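Local coordinates for protein sulfoquinovosidase (Escherichia coli, PDB 5AEG) that hydrolyses sulfoquinovosyl diacylglycerides and simple sulfoquinovosides such as sulfoquinovosyl glycerol, releasing sulfoquinovose for use as a source of carbon and sulfur, at residues 260-264 and 286-290; 271-275 and 547-551; 294-298 and 368-372; 303-307 and 341-345; 329-334 and 394-400. All blocks are in the same frame, centred on the assembly; numbering follows the deposited sequence.

How the contacts relate
All five contacts lie within the TIM-barrel domain of this family 31 glycoside hydrolase, from the barrel wall to the excursions around its substrate site. Contact 1 links the ends of strands 257-260 and 282-286; contact 5, its centre about 12 Å away, closes strand 329-334 against the end of helix 380-395. Between them, Ala287 N meets Leu331 O at 3.0 Å. Contact 2 joins helix 265-277 to the late residues 547-551; it crosses contact 1 along the chain, and contacts 3, 4 and 5 are nested inside its loop. Contact 4 is nested in contact 3, centres about 14 Å apart; both involve the excursion 294-307, which carries substrate-binding residues, and they share the Arg294-Asp341 salt bridge.

Contact 1. Residues 260-264 and 286-290; sequences GIQGG and WAQDW
Three hydrogen bonds tie residues 260-264 to 286-290. The shortest runs from Gly263 N to Asp289 OD2 at 2.8 Å; Asp289, with chi1 in the p well, also uses its OD1, which pairs with the hydroxyl of Tyr313. Gln288 NE2 donates to Gln262 OE1 at 3.0 Å, Gln262 in an m, t rotamer and Gln288 in p, t. The third bond, Ile261 N to Trp286 O at 3.0 Å, is the signature of neighbouring parallel strands: Gly260 pairs with Trp286, their CA atoms 4.9 Å apart, and Ile261 faces Ala287. CA-H...O contacts reinforce it, from Gly260 CA to Trp286 O (3.4 Å) and from Ala287 CA to Ile261 O (3.2 Å). Beyond the bridge, 287-290 folds into a type I turn, while Gly263 and Gly264 take positive phi, near 111° and 103°, and Gly264 occupies the N-cap position before helix 265-277. Packing is tight at Gly260, beside the t-rotamer indole of Trp286. Because Gln288 binds the sulfolipid substrate, these loops shape the pocket at the C-terminal ends of the barrel strands. Strand 329-334 lies beyond Trp286 and Ala287, and helix 265-277 packs on Ile261.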
# COMPACT_ATOMS: atom_id res chain seq x y z
N GLY A 260 1.39 6.63 -19.60
CA GLY A 260 0.06 7.17 -19.13
C GLY A 260 -0.30 8.24 -20.09
O GLY A 260 0.40 9.25 -20.24
N ILE A 261 -1.37 7.95 -20.84
CA ILE A 261 -1.87 8.85 -21.87
C ILE A 261 -3.41 8.99 -21.74
O ILE A 261 -4.07 8.05 -21.45
CB ILE A 261 -1.51 8.36 -23.26
CG1 ILE A 261 0.01 8.06 -23.40
CG2 ILE A 261 -1.97 9.40 -24.29
CD1 ILE A 261 0.41 7.30 -24.66
N GLN A 262 -3.91 10.21 -21.94
CA GLN A 262 -5.35 10.44 -22.08
C GLN A 262 -5.55 11.21 -23.41
O GLN A 262 -4.62 11.75 -23.98
CB GLN A 262 -5.83 11.25 -20.90
CG GLN A 262 -5.62 10.56 -19.56
CD GLN A 262 -6.06 11.38 -18.35
OE1 GLN A 262 -7.15 11.14 -17.79
NE2 GLN A 262 -5.23 12.26 -17.91
N GLY A 263 -6.79 11.23 -23.86
CA GLY A 263 -7.16 12.05 -25.01
C GLY A 263 -7.52 11.32 -26.28
O GLY A 263 -7.69 11.99 -27.35
N GLY A 264 -7.59 10.00 -26.20
CA GLY A 264 -8.12 9.14 -27.21
C GLY A 264 -7.09 8.37 -28.07
O GLY A 264 -5.89 8.44 -27.86
N TRP A 286 -1.45 3.05 -20.91
CA TRP A 286 -2.44 3.03 -19.80
C TRP A 286 -3.25 4.33 -20.00
O TRP A 286 -2.73 5.43 -19.89
CB TRP A 286 -1.71 3.08 -18.44
CG TRP A 286 -2.72 3.36 -17.35
CD1 TRP A 286 -3.84 2.65 -17.09
CD2 TRP A 286 -2.74 4.49 -16.49
NE1 TRP A 286 -4.56 3.24 -16.07
CE2 TRP A 286 -3.90 4.38 -15.68
CE3 TRP A 286 -1.87 5.52 -16.26
CZ2 TRP A 286 -4.25 5.36 -14.74
CZ3 TRP A 286 -2.19 6.46 -15.25
CH2 TRP A 286 -3.38 6.39 -14.56
N ALA A 287 -4.50 4.16 -20.40
CA ALA A 287 -5.39 5.27 -20.76
C ALA A 287 -6.60 5.20 -19.84
O ALA A 287 -7.59 4.46 -20.09
CB ALA A 287 -5.85 5.13 -22.24
N GLN A 288 -6.55 5.95 -18.76
CA GLN A 288 -7.65 5.87 -17.80
C GLN A 288 -9.02 6.46 -18.32
O GLN A 288 -10.07 6.13 -17.72
CB GLN A 288 -7.27 6.49 -16.48
CG GLN A 288 -6.97 7.98 -16.51
CD GLN A 288 -6.76 8.57 -15.11
OE1 GLN A 288 -6.91 7.87 -14.09
NE2 GLN A 288 -6.57 9.90 -15.07
N ASP A 289 -8.95 7.29 -19.36
CA ASP A 289 -10.18 7.83 -20.02
C ASP A 289 -10.79 6.94 -21.12
O ASP A 289 -11.64 7.46 -21.85
CB ASP A 289 -9.98 9.32 -20.52
CG ASP A 289 -8.97 9.46 -21.57
OD1 ASP A 289 -8.07 8.58 -21.62
OD2 ASP A 289 -9.06 10.38 -22.42
N TRP A 290 -10.46 5.64 -21.12
CA TRP A 290 -11.00 4.64 -21.98
C TRP A 290 -12.54 4.58 -22.00
O TRP A 290 -13.13 4.18 -23.01
CB TRP A 290 -10.44 3.28 -21.68
CG TRP A 290 -11.03 2.67 -20.46
CD1 TRP A 290 -10.93 3.15 -19.19
CD2 TRP A 290 -11.91 1.54 -20.39
NE1 TRP A 290 -11.66 2.36 -18.34
CE2 TRP A 290 -12.29 1.39 -19.06
CE3 TRP A 290 -12.42 0.66 -21.35
CZ2 TRP A 290 -13.15 0.34 -18.61
CZ3 TRP A 290 -13.26 -0.41 -20.91
CH2 TRP A 290 -13.61 -0.53 -19.54

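Contact 2. Residues 271-275 and 547-551; sequences KLDTM and QFDGD
Helix 265-277 of the TIM barrel here meets the type I turn 547-550 that leads into helix 552-567. Residues 271-275 form one regular helical turn, with Met275 N bonded to Lys271 O at 3.1 Å; the type I turn 547-550 is closed by Gly550 N to Gln547 O at 3.0 Å. The closest CA pair across the contact, Met275 and Asp549, lies 7.4 Å apart, so side chains do the joining. Lys271, chi1 m and then two t angles before a final m, reaches across to place NZ 2.8 Å from Asp549 OD2 in a salt bridge. A water doubles the link: it accepts from Lys271 NZ at 3.0 Å and donates to Asp549 OD1 at 2.9 Å. Helix 265-277 follows the first barrel strand, 257-260, and the turn follows the last, 534-536; these two strands are neighbours, where the barrel closes. Beside the charged pair, Phe548 (chi1 p) fills the gap: its CZ is 4.0 Å from Lys271 CD and its CD1 3.6 Å from Met275 CE. Met275, m at all three chi angles, sets SD 4.8 Å from the Phe548 ring centroid in an oblique Met-aromatic contact. Phe548 also touches Ile261 of the neighbouring contact, and both Met275 and Phe548 pack on Phe558 of helix 552-567.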
# COMPACT_ATOMS: atom_id res chain seq x y z
N LYS A 271 1.85 9.40 -29.55
CA LYS A 271 2.81 9.39 -28.44
C LYS A 271 3.57 8.08 -28.38
O LYS A 271 4.79 8.12 -28.20
CB LYS A 271 2.16 9.74 -27.10
CG LYS A 271 1.71 11.17 -27.04
CD LYS A 271 1.17 11.45 -25.64
CE LYS A 271 0.45 12.78 -25.51
NZ LYS A 271 1.41 13.86 -25.70
N LEU A 272 2.91 6.95 -28.60
CA LEU A 272 3.56 5.66 -28.68
C LEU A 272 4.67 5.69 -29.72
O LEU A 272 5.81 5.17 -29.51
CB LEU A 272 2.59 4.51 -29.00
CG LEU A 272 3.18 3.14 -29.32
CD1 LEU A 272 3.87 2.59 -28.05
CD2 LEU A 272 2.14 2.16 -29.86
N ASP A 273 4.33 6.24 -30.88
CA ASP A 273 5.30 6.25 -31.98
C ASP A 273 6.46 7.14 -31.73
O ASP A 273 7.56 6.75 -32.10
CB ASP A 273 4.62 6.63 -33.33
CG ASP A 273 3.73 5.52 -33.86
OD1 ASP A 273 4.02 4.34 -33.67
OD2 ASP A 273 2.75 5.80 -34.56
N THR A 274 6.24 8.36 -31.23
CA THR A 274 7.29 9.27 -30.89
C THR A 274 8.32 8.64 -29.91
O THR A 274 9.55 8.81 -30.09
CB THR A 274 6.70 10.52 -30.23
OG1 THR A 274 5.89 11.20 -31.20
CG2 THR A 274 7.76 11.45 -29.66
N MET A 275 7.81 7.96 -28.90
CA MET A 275 8.70 7.32 -27.90
C MET A 275 9.45 6.14 -28.51
O MET A 275 10.69 6.05 -28.34
CB MET A 275 7.91 6.88 -26.69
CG MET A 275 7.31 8.08 -25.92
SD MET A 275 8.38 9.38 -25.37
CE MET A 275 8.95 8.72 -23.79
N GLN A 547 5.73 16.44 -19.16
CA GLN A 547 5.44 15.08 -19.49
C GLN A 547 6.56 14.35 -20.17
O GLN A 547 7.56 14.96 -20.57
CB GLN A 547 4.20 15.03 -20.39
CG GLN A 547 2.99 15.78 -19.83
CD GLN A 547 2.41 15.22 -18.49
OE1 GLN A 547 2.75 14.11 -18.01
NE2 GLN A 547 1.45 15.98 -17.93
N PHE A 548 6.38 13.03 -20.32
CA PHE A 548 7.45 12.14 -20.87
C PHE A 548 7.98 12.54 -22.27
O PHE A 548 9.06 12.14 -22.66
CB PHE A 548 7.03 10.69 -20.83
CG PHE A 548 5.83 10.34 -21.64
CD1 PHE A 548 5.87 10.35 -23.04
CD2 PHE A 548 4.64 9.91 -21.01
CE1 PHE A 548 4.77 9.98 -23.80
CE2 PHE A 548 3.53 9.56 -21.76
CZ PHE A 548 3.59 9.55 -23.15
N ASP A 549 7.16 13.32 -23.00
CA ASP A 549 7.49 13.74 -24.37
C ASP A 549 7.69 15.24 -24.46
O ASP A 549 7.54 15.82 -25.53
CB ASP A 549 6.44 13.23 -25.35
CG ASP A 549 5.01 13.71 -25.02
OD1 ASP A 549 4.80 14.29 -23.90
OD2 ASP A 549 4.14 13.49 -25.89
N GLY A 550 8.05 15.88 -23.34
CA GLY A 550 8.08 17.36 -23.30
C GLY A 550 9.14 17.95 -24.22
O GLY A 550 9.00 19.06 -24.69
N ASP A 551 10.23 17.22 -24.44
CA ASP A 551 11.34 17.69 -25.34
C ASP A 551 12.27 16.51 -25.60
O ASP A 551 12.08 15.36 -25.01
CB ASP A 551 12.06 18.99 -24.81
CG ASP A 551 12.92 18.79 -23.54
OD1 ASP A 551 13.15 17.63 -23.08
OD2 ASP A 551 13.37 19.82 -22.98
O HOH W 1 2.18 13.54 -22.85

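Contact 3. Residues 294-298 and 368-372; sequences RMTSF and GEFYG
Gly368, which opens 368-372, has phi 108° and psi -111°, a conformation that calls for glycine, since a CB would jam against the preceding carbonyl O. At Glu369 the backbones come nearest, its CA 7.2 Å from that of Thr296, and its CA-to-CB bond points toward 294-298. An off-rotamer chi1 of 32° with chi2 near -89° brings the carboxylate to Ser297: Glu369 OE1 accepts from Ser297 N at 3.1 Å and Ser297 OG at 2.8 Å. Glu369 OE2 lies 3.7 Å from Thr296 CB and 3.3 Å from Phe298 CE2. The receiving loop is an ST turn in which Phe298 N donates to Thr296 OG1 at 3.2 Å; Thr296 OG1 also hydrogen-bonds to Gly299 O. The loop is the tip of a beta hairpin, strands 293-296 and 299-302, an excursion from the TIM barrel whose return strand carries the substrate-binding Arg301 and Val302; this surface contact joins the hairpin to the small sheet containing strand 370-374. No backbone hydrogen bond joins 294-298 to 368-372: the axes of 294-296 and 370-372 approach to 10.9 Å, their N-to-C directions 129° apart. Next, Phe370 (chi1 m) stacks with Arg294. The guanidinium lies flat on the ring, centres 4.3 Å apart and planes at 22°, a cation-pi contact, while Arg294 CD sits 3.6 Å from the Phe370 centroid in a CH-pi contact. Phe370 CE2 is 3.6 Å from Met295 O. Arg294 NH1 also forms a salt bridge with Asp341 OD2.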
# COMPACT_ATOMS: atom_id res chain seq x y z
N ARG A 294 -15.49 13.24 -18.61
CA ARG A 294 -16.51 14.07 -17.96
C ARG A 294 -15.90 15.43 -17.68
O ARG A 294 -14.88 15.57 -16.95
CB ARG A 294 -17.02 13.37 -16.70
CG ARG A 294 -17.97 14.27 -15.90
CD ARG A 294 -19.37 13.83 -16.10
NE ARG A 294 -19.64 12.53 -15.51
CZ ARG A 294 -20.82 11.96 -15.59
NH1 ARG A 294 -21.84 12.56 -16.25
NH2 ARG A 294 -21.00 10.78 -15.04
N MET A 295 -16.50 16.47 -18.26
CA MET A 295 -16.17 17.84 -17.91
C MET A 295 -16.70 18.27 -16.51
O MET A 295 -17.87 18.03 -16.18
CB MET A 295 -16.76 18.74 -18.98
CG MET A 295 -15.94 19.93 -19.23
SD MET A 295 -14.32 19.36 -19.88
CE MET A 295 -13.58 20.84 -19.24
N THR A 296 -15.82 18.87 -15.69
CA THR A 296 -16.18 19.52 -14.42
C THR A 296 -15.65 20.99 -14.43
O THR A 296 -14.88 21.39 -15.31
CB THR A 296 -15.56 18.82 -13.22
OG1 THR A 296 -14.14 19.02 -13.26
CG2 THR A 296 -15.94 17.30 -13.19
N SER A 297 -16.06 21.78 -13.46
CA SER A 297 -15.53 23.15 -13.27
C SER A 297 -14.00 23.21 -13.04
O SER A 297 -13.43 24.28 -13.16
CB SER A 297 -16.22 23.84 -12.07
OG SER A 297 -16.14 23.01 -10.94
N PHE A 298 -13.34 22.06 -12.75
CA PHE A 298 -11.87 21.96 -12.54
C PHE A 298 -11.10 21.25 -13.68
O PHE A 298 -9.94 20.90 -13.51
CB PHE A 298 -11.61 21.25 -11.20
CG PHE A 298 -12.67 21.53 -10.17
CD1 PHE A 298 -12.70 22.75 -9.49
CD2 PHE A 298 -13.70 20.60 -9.93
CE1 PHE A 298 -13.70 23.02 -8.55
CE2 PHE A 298 -14.70 20.87 -9.00
CZ PHE A 298 -14.70 22.07 -8.30
N GLY A 368 -18.57 16.02 -6.38
CA GLY A 368 -18.53 17.42 -6.74
C GLY A 368 -19.87 17.64 -7.34
O GLY A 368 -20.91 17.54 -6.66
N GLU A 369 -19.84 17.86 -8.63
CA GLU A 369 -21.06 18.17 -9.35
C GLU A 369 -21.84 16.85 -9.67
O GLU A 369 -23.07 16.88 -9.81
CB GLU A 369 -20.75 19.09 -10.59
CG GLU A 369 -19.38 18.94 -11.33
CD GLU A 369 -18.21 19.79 -10.80
OE1 GLU A 369 -18.08 20.98 -11.19
OE2 GLU A 369 -17.36 19.25 -10.04
N PHE A 370 -21.12 15.71 -9.70
CA PHE A 370 -21.69 14.39 -10.07
C PHE A 370 -21.66 13.39 -8.94
O PHE A 370 -20.93 13.56 -8.00
CB PHE A 370 -20.97 13.85 -11.30
CG PHE A 370 -21.08 14.78 -12.50
CD1 PHE A 370 -22.23 14.74 -13.34
CD2 PHE A 370 -20.13 15.78 -12.72
CE1 PHE A 370 -22.35 15.62 -14.44
CE2 PHE A 370 -20.25 16.67 -13.80
CZ PHE A 370 -21.35 16.59 -14.66
N TYR A 371 -22.45 12.33 -9.07
CA TYR A 371 -22.61 11.30 -8.03
C TYR A 371 -22.32 9.95 -8.51
O TYR A 371 -22.53 9.61 -9.69
CB TYR A 371 -24.05 11.26 -7.54
CG TYR A 371 -24.59 12.59 -7.11
CD1 TYR A 371 -25.12 13.48 -8.05
CD2 TYR A 371 -24.60 12.97 -5.78
CE1 TYR A 371 -25.66 14.69 -7.66
CE2 TYR A 371 -25.13 14.19 -5.39
CZ TYR A 371 -25.63 15.05 -6.34
OH TYR A 371 -26.13 16.25 -5.93
N GLY A 372 -21.90 9.11 -7.56
CA GLY A 372 -21.63 7.70 -7.88
C GLY A 372 -22.31 6.83 -6.90
O GLY A 372 -22.22 7.11 -5.71

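Contact 4. Residues 303-307 and 341-345; sequences MWNWK and DKDLC
Residues 303-307 run as an irregular, extended loop bent by two inverse gamma turns, centred on Trp304 and Trp306; the second is closed by Lys307 N to Asn305 O at 2.9 Å. Facing it, 341-345 enters helix 343-351, with Lys342 at the N-cap position. The nearest CA pair is Asn305 and Lys342, 6.4 Å apart. Asn305, chi1 t, points toward the helix start and puts OD1 3.1 Å from Leu344 N, a hydrogen bond to a first-turn amide; a water donates to the same OD1 at 2.7 Å and accepts from Cys345 N at 3.0 Å. Asn305 OD1 also lies 3.3 Å from Lys342 CB. Leu344 (m, t) fills the space beside the loop, its CD1 3.9 Å from Trp306 CD1 and 3.5 Å from Trp306 N. Farther out, Met303 SD is 3.9 Å from Lys342 CE, and Lys307 NZ makes a salt bridge to Asp343 OD2 at 3.4 Å, its hydrogen bond weak. The loop carries Trp304, a substrate-binding residue, and Trp306, whose side chain is about 7 Å from that of the nucleophile Asp405; Trp306 NE1 bonds to Tyr337 O. Chemically, a side-chain carbonyl from a distant loop satisfies helix amides that have no intrahelical acceptor, one directly and one through water, tying the substrate-binding loop to a helix start.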
# COMPACT_ATOMS: atom_id res chain seq x y z
N MET A 303 -14.94 9.36 -16.95
CA MET A 303 -16.34 9.03 -16.86
C MET A 303 -16.47 7.70 -16.13
O MET A 303 -15.96 6.63 -16.58
CB MET A 303 -16.93 8.97 -18.31
CG MET A 303 -18.37 8.50 -18.47
SD MET A 303 -19.52 9.79 -17.96
CE MET A 303 -19.19 11.11 -19.11
N TRP A 304 -17.15 7.69 -14.99
CA TRP A 304 -17.21 6.48 -14.18
C TRP A 304 -18.27 5.44 -14.60
O TRP A 304 -19.20 5.09 -13.84
CB TRP A 304 -17.32 6.83 -12.69
CG TRP A 304 -16.12 7.50 -12.10
CD1 TRP A 304 -15.02 7.94 -12.73
CD2 TRP A 304 -15.92 7.79 -10.72
NE1 TRP A 304 -14.16 8.56 -11.84
CE2 TRP A 304 -14.70 8.46 -10.60
CE3 TRP A 304 -16.68 7.59 -9.59
CZ2 TRP A 304 -14.20 8.88 -9.38
CZ3 TRP A 304 -16.16 8.05 -8.36
CH2 TRP A 304 -14.94 8.62 -8.29
N ASN A 305 -18.18 4.98 -15.83
CA ASN A 305 -18.99 3.89 -16.32
C ASN A 305 -18.07 2.96 -17.12
O ASN A 305 -17.59 3.35 -18.16
CB ASN A 305 -20.14 4.43 -17.19
CG ASN A 305 -21.22 3.37 -17.43
OD1 ASN A 305 -21.95 3.02 -16.52
ND2 ASN A 305 -21.19 2.76 -18.58
N TRP A 306 -17.92 1.73 -16.64
CA TRP A 306 -16.80 0.82 -16.95
C TRP A 306 -17.10 -0.03 -18.20
O TRP A 306 -17.21 -1.27 -18.19
CB TRP A 306 -16.36 0.02 -15.70
CG TRP A 306 -16.42 0.85 -14.49
CD1 TRP A 306 -17.15 0.60 -13.36
CD2 TRP A 306 -15.69 2.02 -14.23
NE1 TRP A 306 -16.97 1.57 -12.45
CE2 TRP A 306 -16.13 2.50 -12.97
CE3 TRP A 306 -14.81 2.81 -14.98
CZ2 TRP A 306 -15.62 3.61 -12.40
CZ3 TRP A 306 -14.31 3.94 -14.41
CH2 TRP A 306 -14.71 4.33 -13.15
N LYS A 307 -17.12 0.71 -19.30
CA LYS A 307 -17.30 0.15 -20.60
C LYS A 307 -16.58 1.03 -21.60
O LYS A 307 -16.57 2.27 -21.46
CB LYS A 307 -18.80 0.13 -20.84
CG LYS A 307 -19.32 -0.61 -22.05
CD LYS A 307 -20.79 -1.05 -21.77
CE LYS A 307 -21.74 -0.01 -21.08
NZ LYS A 307 -22.55 -0.51 -19.90
N ASP A 341 -25.83 8.66 -13.49
CA ASP A 341 -26.53 8.94 -14.74
C ASP A 341 -26.22 7.96 -15.87
O ASP A 341 -26.59 8.24 -16.97
CB ASP A 341 -26.25 10.36 -15.18
CG ASP A 341 -24.75 10.62 -15.48
OD1 ASP A 341 -23.80 9.93 -14.98
OD2 ASP A 341 -24.48 11.59 -16.18
N LYS A 342 -25.52 6.85 -15.63
CA LYS A 342 -25.09 5.91 -16.69
C LYS A 342 -25.60 4.55 -16.43
O LYS A 342 -26.17 4.30 -15.36
CB LYS A 342 -23.53 5.94 -16.84
CG LYS A 342 -23.05 7.33 -17.24
CD LYS A 342 -23.31 7.50 -18.75
CE LYS A 342 -23.07 8.92 -19.22
NZ LYS A 342 -23.54 9.01 -20.60
N ASP A 343 -25.35 3.67 -17.38
CA ASP A 343 -25.96 2.35 -17.52
C ASP A 343 -25.73 1.45 -16.36
O ASP A 343 -26.67 0.78 -15.90
CB ASP A 343 -25.26 1.59 -18.67
CG ASP A 343 -25.66 2.06 -20.02
OD1 ASP A 343 -26.63 2.87 -20.10
OD2 ASP A 343 -24.99 1.58 -20.98
N LEU A 344 -24.45 1.32 -15.95
CA LEU A 344 -24.17 0.34 -14.88
C LEU A 344 -24.89 0.65 -13.61
O LEU A 344 -25.31 -0.29 -12.95
CB LEU A 344 -22.66 0.18 -14.54
CG LEU A 344 -21.82 -0.33 -15.69
CD1 LEU A 344 -20.35 -0.41 -15.28
CD2 LEU A 344 -22.26 -1.73 -16.14
N CYS A 345 -24.98 1.92 -13.22
CA CYS A 345 -25.61 2.29 -11.95
C CYS A 345 -27.13 2.02 -12.04
O CYS A 345 -27.75 1.66 -11.03
CB CYS A 345 -25.41 3.77 -11.64
SG CYS A 345 -25.86 4.26 -9.93
O HOH W 2 -22.91 3.81 -14.14

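Contact 5. Residues 329-334 and 394-400; sequences QFLAYI and MIELGCG
In the beta-alpha-beta architecture of a TIM barrel, helices pack on the strands. Here the end of helix 380-395 and its exit turn lie against strand 329-334, just before the adjacent parallel strand 401-404. The helix terminates in a Schellman motif: Gly398 takes phi 102°, Cys399 N bonds back to Met394 O at 3.1 Å and Gly398 N to Ile395 O at 3.0 Å. Met394, chi angles m, t, p, is the chief bump; its CE settles 3.9 Å from Ala332 CB and its SD 3.9 Å from Ile334 CB, the small alanine leaving a hollow for the thioether tip. Cys399 (chi1 m) is a second, smaller bump, its SG 4.0 Å from both Ala332 CB and Phe330 CD2, meeting the Phe330 ring at its edge, 5.3 Å from the centroid. On the strand's other face Tyr333 points away from the helix, its OH bonded to the nucleophile Asp405, so one strand serves wall and active site. Gly400 fits closest: a CB there would clash with Gln329 OE1, which already stands 3.2 Å from Gly400 CA. A water accepts from Phe330 N at 2.9 Å, with Gln329 OE1 and Gly398 O each 2.7 Å from it. The nearest CA pairs are Gln329-Gly400 (5.4 Å) and Phe330-Cys399 (5.2 Å), and Gly400 N donates to Phe330 O at 2.7 Å.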
# COMPACT_ATOMS: atom_id res chain seq x y z
N GLN A 329 0.87 -3.63 -24.64
CA GLN A 329 -0.39 -3.94 -23.94
C GLN A 329 -1.21 -2.68 -23.71
O GLN A 329 -0.67 -1.55 -23.71
CB GLN A 329 -0.03 -4.57 -22.60
CG GLN A 329 0.56 -5.97 -22.69
CD GLN A 329 -0.47 -7.01 -23.14
OE1 GLN A 329 -1.62 -6.94 -22.81
NE2 GLN A 329 -0.07 -7.88 -23.98
N PHE A 330 -2.53 -2.85 -23.55
CA PHE A 330 -3.41 -1.73 -23.27
C PHE A 330 -3.96 -1.92 -21.88
O PHE A 330 -4.49 -3.01 -21.52
CB PHE A 330 -4.63 -1.65 -24.24
CG PHE A 330 -5.49 -0.47 -23.97
CD1 PHE A 330 -5.06 0.79 -24.31
CD2 PHE A 330 -6.68 -0.61 -23.31
CE1 PHE A 330 -5.85 1.90 -24.02
CE2 PHE A 330 -7.46 0.50 -23.01
CZ PHE A 330 -7.03 1.74 -23.35
N LEU A 331 -3.85 -0.87 -21.10
CA LEU A 331 -4.34 -0.90 -19.71
C LEU A 331 -5.38 0.17 -19.44
O LEU A 331 -5.27 1.31 -19.92
CB LEU A 331 -3.18 -0.77 -18.71
CG LEU A 331 -2.12 -1.84 -18.63
CD1 LEU A 331 -1.06 -1.66 -19.68
CD2 LEU A 331 -1.44 -1.86 -17.25
N ALA A 332 -6.36 -0.16 -18.64
CA ALA A 332 -7.52 0.73 -18.42
C ALA A 332 -7.71 1.09 -16.97
O ALA A 332 -6.73 1.19 -16.27
CB ALA A 332 -8.76 0.11 -19.07
N TYR A 333 -8.92 1.37 -16.51
CA TYR A 333 -9.19 1.91 -15.20
C TYR A 333 -10.59 1.45 -14.77
O TYR A 333 -11.55 1.50 -15.60
CB TYR A 333 -9.14 3.45 -15.23
CG TYR A 333 -9.51 4.14 -13.96
CD1 TYR A 333 -10.87 4.30 -13.58
CD2 TYR A 333 -8.57 4.70 -13.13
CE1 TYR A 333 -11.20 4.91 -12.38
CE2 TYR A 333 -8.90 5.33 -11.93
CZ TYR A 333 -10.23 5.42 -11.56
OH TYR A 333 -10.58 6.03 -10.42
N ILE A 334 -10.71 1.14 -13.48
CA ILE A 334 -11.98 0.83 -12.85
C ILE A 334 -11.90 1.18 -11.36
O ILE A 334 -10.80 1.17 -10.75
CB ILE A 334 -12.41 -0.65 -13.10
CG1 ILE A 334 -13.83 -0.86 -12.53
CG2 ILE A 334 -11.49 -1.69 -12.50
CD1 ILE A 334 -14.46 -2.12 -13.07
N MET A 394 -13.49 -5.43 -19.78
CA MET A 394 -12.02 -5.18 -19.78
C MET A 394 -11.26 -6.38 -20.29
O MET A 394 -10.48 -6.27 -21.22
CB MET A 394 -11.54 -4.76 -18.40
CG MET A 394 -12.51 -3.73 -17.76
SD MET A 394 -12.07 -3.09 -16.07
CE MET A 394 -10.73 -2.24 -16.72
N ILE A 395 -11.46 -7.53 -19.68
CA ILE A 395 -10.66 -8.70 -20.09
C ILE A 395 -11.00 -9.13 -21.51
O ILE A 395 -10.10 -9.32 -22.31
CB ILE A 395 -10.84 -9.93 -19.13
CG1 ILE A 395 -10.29 -9.56 -17.72
CG2 ILE A 395 -10.09 -11.12 -19.70
CD1 ILE A 395 -10.55 -10.51 -16.56
N GLU A 396 -12.29 -9.27 -21.81
CA GLU A 396 -12.71 -9.63 -23.16
C GLU A 396 -12.42 -8.57 -24.19
O GLU A 396 -12.25 -8.93 -25.31
CB GLU A 396 -14.18 -10.11 -23.19
CG GLU A 396 -14.26 -11.52 -22.66
CD GLU A 396 -15.68 -12.09 -22.61
OE1 GLU A 396 -16.58 -11.60 -23.35
OE2 GLU A 396 -15.88 -13.02 -21.79
N LEU A 397 -12.30 -7.28 -23.82
CA LEU A 397 -11.90 -6.26 -24.73
C LEU A 397 -10.43 -6.44 -25.12
O LEU A 397 -9.97 -5.91 -26.13
CB LEU A 397 -12.14 -4.90 -24.10
CG LEU A 397 -11.74 -3.62 -24.86
CD1 LEU A 397 -12.57 -3.35 -26.08
CD2 LEU A 397 -11.85 -2.43 -23.96
N GLY A 398 -9.67 -7.23 -24.35
CA GLY A 398 -8.23 -7.36 -24.66
C GLY A 398 -7.28 -6.54 -23.77
O GLY A 398 -6.08 -6.48 -24.02
N CYS A 399 -7.80 -5.98 -22.70
CA CYS A 399 -6.94 -5.23 -21.74
C CYS A 399 -5.93 -6.14 -21.13
O CYS A 399 -6.24 -7.25 -20.63
CB CYS A 399 -7.77 -4.57 -20.66
SG CYS A 399 -8.84 -3.25 -21.21
N GLY A 400 -4.69 -5.66 -21.09
CA GLY A 400 -3.63 -6.35 -20.37
C GLY A 400 -3.48 -6.06 -18.85
O GLY A 400 -2.68 -6.69 -18.18
O HOH W 3 -3.59 -5.53 -24.07